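Local coordinates for protein galactokinase (Bifidobacterium longum subsp. infantis ATCC 15697 = JCM 1222 = DSM 20088, PDB 6TEQ) that probably phosphorylates galactose at the expense of ATP, as a GHMP-family galactokinase, and here holds a 2-fluorinated galactose in its sugar pocket, at residues A37-N42 with L190-S195. Sequence-based numbering, arbitrary orientation.
Sequences APGRVN and LDQNAS. With GAF (2-deoxy-2-fluoro-alpha-D-galactopyranose), chain M.
The guanidinium of Arg40 meets the Asp191 carboxylate with its edge; the two planes stand 83° apart, and a single oxygen takes the whole grip. NE and NH1 of Arg40 both converge on OD1 of Asp191, at 2.8 Å and 2.9 Å, and they reach it from one face of the carboxylate, above its plane; both N-H bonds are bent, as expected when two N-H groups share one oxygen. In the plane of the guanidinium, also at its edge, lies O1 of the fluorogalactose, 3.1 Å from Arg40 NH1. The other carboxylate oxygen, OD2 of Asp191, faces the sugar's F2, and the salt bridge probably helps hold the orientation of a carboxylate that touches both sugar anomers in the crystal. CB of Arg40 lies against the methyl of Ala194, and beyond it the bend at chi2 (92°) turns CD and the guanidinium toward CD2 of Leu190 and the Asp191 carboxylate. The other Leu190 methyl, CD1, sits in van der Waals contact between the amide of Asn42, 3.5 Å from its ND2, and O6 of the sugar; that amide is itself held by Glu46. An alanine in place of Arg40 would probably cost Asp191 OD1 both its bonds and O1 its guanidinium neighbour, leaving the carboxylate freer to turn beside the sugar. Farther along, Ser195 OG donates to Pro38 O at 2.8 Å in the carbonyl plane, on a lone pair, while a water links the same oxygen to Asp191 O. This hydroxyl also lies against the Ala37 methyl. The example illustrates how a strand and a helix start can share one ligand site: segments 37-42 and 190-195 cross at 123°, strand 33-42 pairs with strand 54-70, and helix 141-156 packs against Ala37, Asp191 and Ser195.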
loop_
_atom_site.group_PDB
_atom_site.type_symbol
_atom_site.label_atom_id
_atom_site.label_comp_id
_atom_site.label_asym_id
_atom_site.label_seq_id
_atom_site.Cartn_x
_atom_site.Cartn_y
_atom_site.Cartn_z
ATOM N N ALA A 37 10.414 1.629 6.918
ATOM C CA ALA A 37 9.752 1.403 5.630
ATOM C C ALA A 37 8.629 2.398 5.512
ATOM O O ALA A 37 7.918 2.688 6.507
ATOM C CB ALA A 37 9.299 -0.020 5.535
ATOM N N PRO A 38 8.385 2.887 4.295
ATOM C CA PRO A 38 7.321 3.862 4.093
ATOM C C PRO A 38 5.954 3.232 3.868
ATOM O O PRO A 38 5.773 2.103 3.423
ATOM C CB PRO A 38 7.791 4.631 2.865
ATOM C CG PRO A 38 8.460 3.524 2.028
ATOM C CD PRO A 38 9.228 2.742 3.084
ATOM N N GLY A 39 4.943 4.051 4.138
ATOM C CA GLY A 39 3.612 3.808 3.586
ATOM C C GLY A 39 3.605 4.201 2.120
ATOM O O GLY A 39 4.649 4.558 1.584
ATOM N N ARG A 40 2.441 4.093 1.477
ATOM C CA ARG A 40 2.388 4.268 0.027
ATOM C C ARG A 40 1.067 4.875 -0.376
ATOM O O ARG A 40 0.019 4.626 0.288
ATOM C CB ARG A 40 2.615 2.921 -0.669
ATOM C CG ARG A 40 1.530 1.883 -0.483
ATOM C CD ARG A 40 0.489 1.917 -1.559
ATOM N NE ARG A 40 -0.634 1.031 -1.246
ATOM C CZ ARG A 40 -1.701 1.342 -0.543
ATOM N NH1 ARG A 40 -2.620 0.405 -0.316
ATOM N NH2 ARG A 40 -1.947 2.590 -0.164
ATOM N N VAL A 41 1.074 5.516 -1.542
ATOM C CA VAL A 41 -0.186 5.782 -2.278
ATOM C C VAL A 41 -0.094 5.161 -3.671
ATOM O O VAL A 41 0.855 5.401 -4.418
ATOM C CB VAL A 41 -0.529 7.279 -2.339
ATOM C CG1 VAL A 41 -1.191 7.769 -1.084
ATOM C CG2 VAL A 41 0.699 8.119 -2.538
ATOM N N ASN A 42 -1.133 4.428 -4.015
ATOM C CA ASN A 42 -1.251 3.861 -5.361
ATOM C C ASN A 42 -1.799 4.970 -6.246
ATOM O O ASN A 42 -2.917 5.411 -6.050
ATOM C CB ASN A 42 -2.072 2.588 -5.380
ATOM C CG ASN A 42 -1.821 1.810 -6.642
ATOM O OD1 ASN A 42 -0.805 2.012 -7.301
ATOM N ND2 ASN A 42 -2.790 0.973 -6.961
ATOM N N LEU A 190 1.015 -5.259 -3.840
ATOM C CA LEU A 190 1.135 -3.827 -4.203
ATOM C C LEU A 190 1.968 -3.085 -3.149
ATOM O O LEU A 190 2.952 -2.358 -3.477
ATOM C CB LEU A 190 -0.289 -3.241 -4.254
ATOM C CG LEU A 190 -0.453 -1.758 -4.600
ATOM C CD1 LEU A 190 -1.909 -1.327 -4.424
ATOM C CD2 LEU A 190 0.443 -0.897 -3.750
ATOM N N ASP A 191 1.540 -3.215 -1.903
ATOM C CA ASP A 191 1.963 -2.314 -0.848
ATOM C C ASP A 191 3.414 -2.609 -0.470
ATOM O O ASP A 191 4.219 -1.656 -0.192
ATOM C CB ASP A 191 1.086 -2.430 0.384
ATOM C CG ASP A 191 -0.396 -2.231 0.193
ATOM O OD1 ASP A 191 -0.780 -1.762 -0.907
ATOM O OD2 ASP A 191 -1.069 -2.399 1.225
ATOM N N GLN A 192 3.768 -3.886 -0.444
ATOM C CA GLN A 192 5.074 -4.356 0.015
ATOM C C GLN A 192 6.104 -4.091 -1.098
ATOM O O GLN A 192 7.267 -3.638 -0.797
ATOM C CB GLN A 192 5.006 -5.837 0.359
ATOM C CG GLN A 192 4.021 -6.149 1.493
ATOM C CD GLN A 192 2.580 -6.337 1.055
ATOM O OE1 GLN A 192 2.196 -6.139 -0.126
ATOM N NE2 GLN A 192 1.753 -6.728 2.012
ATOM N N ASN A 193 5.740 -4.222 -2.345
ATOM C CA ASN A 193 6.608 -3.833 -3.465
ATOM C C ASN A 193 6.857 -2.361 -3.419
ATOM O O ASN A 193 8.046 -1.908 -3.595
ATOM C CB ASN A 193 6.012 -4.326 -4.814
ATOM C CG ASN A 193 6.311 -5.780 -5.111
ATOM O OD1 ASN A 193 7.391 -6.067 -5.597
ATOM N ND2 ASN A 193 5.426 -6.697 -4.752
ATOM N N ALA A 194 5.835 -1.535 -3.182
ATOM C CA ALA A 194 6.029 -0.066 -3.076
ATOM C C ALA A 194 7.000 0.220 -1.962
ATOM O O ALA A 194 7.961 0.963 -2.158
ATOM C CB ALA A 194 4.726 0.635 -2.848
ATOM N N SER A 195 6.770 -0.339 -0.791
ATOM C CA SER A 195 7.486 0.064 0.429
ATOM C C SER A 195 8.968 -0.281 0.267
ATOM O O SER A 195 9.832 0.425 0.801
ATOM C CB SER A 195 6.858 -0.641 1.642
ATOM O OG SER A 195 7.374 -0.129 2.836
HETATM C C1 GAF M . -5.128 -3.286 -0.526
HETATM C C2 GAF M . -4.156 -4.436 -0.690
HETATM F F2 GAF M . -3.370 -4.504 0.411
HETATM C C3 GAF M . -3.296 -4.278 -1.926
HETATM O O3 GAF M . -2.622 -5.471 -2.176
HETATM C C4 GAF M . -4.166 -3.970 -3.181
HETATM O O4 GAF M . -4.947 -5.078 -3.612
HETATM C C5 GAF M . -5.045 -2.805 -2.880
HETATM O O5 GAF M . -5.842 -3.082 -1.754
HETATM C C6 GAF M . -5.959 -2.423 -4.027
HETATM O O6 GAF M . -5.213 -2.013 -5.172
HETATM O O1 GAF M . -4.298 -2.193 -0.179
HETATM O O HOH W 1 3.685 0.780 1.828
#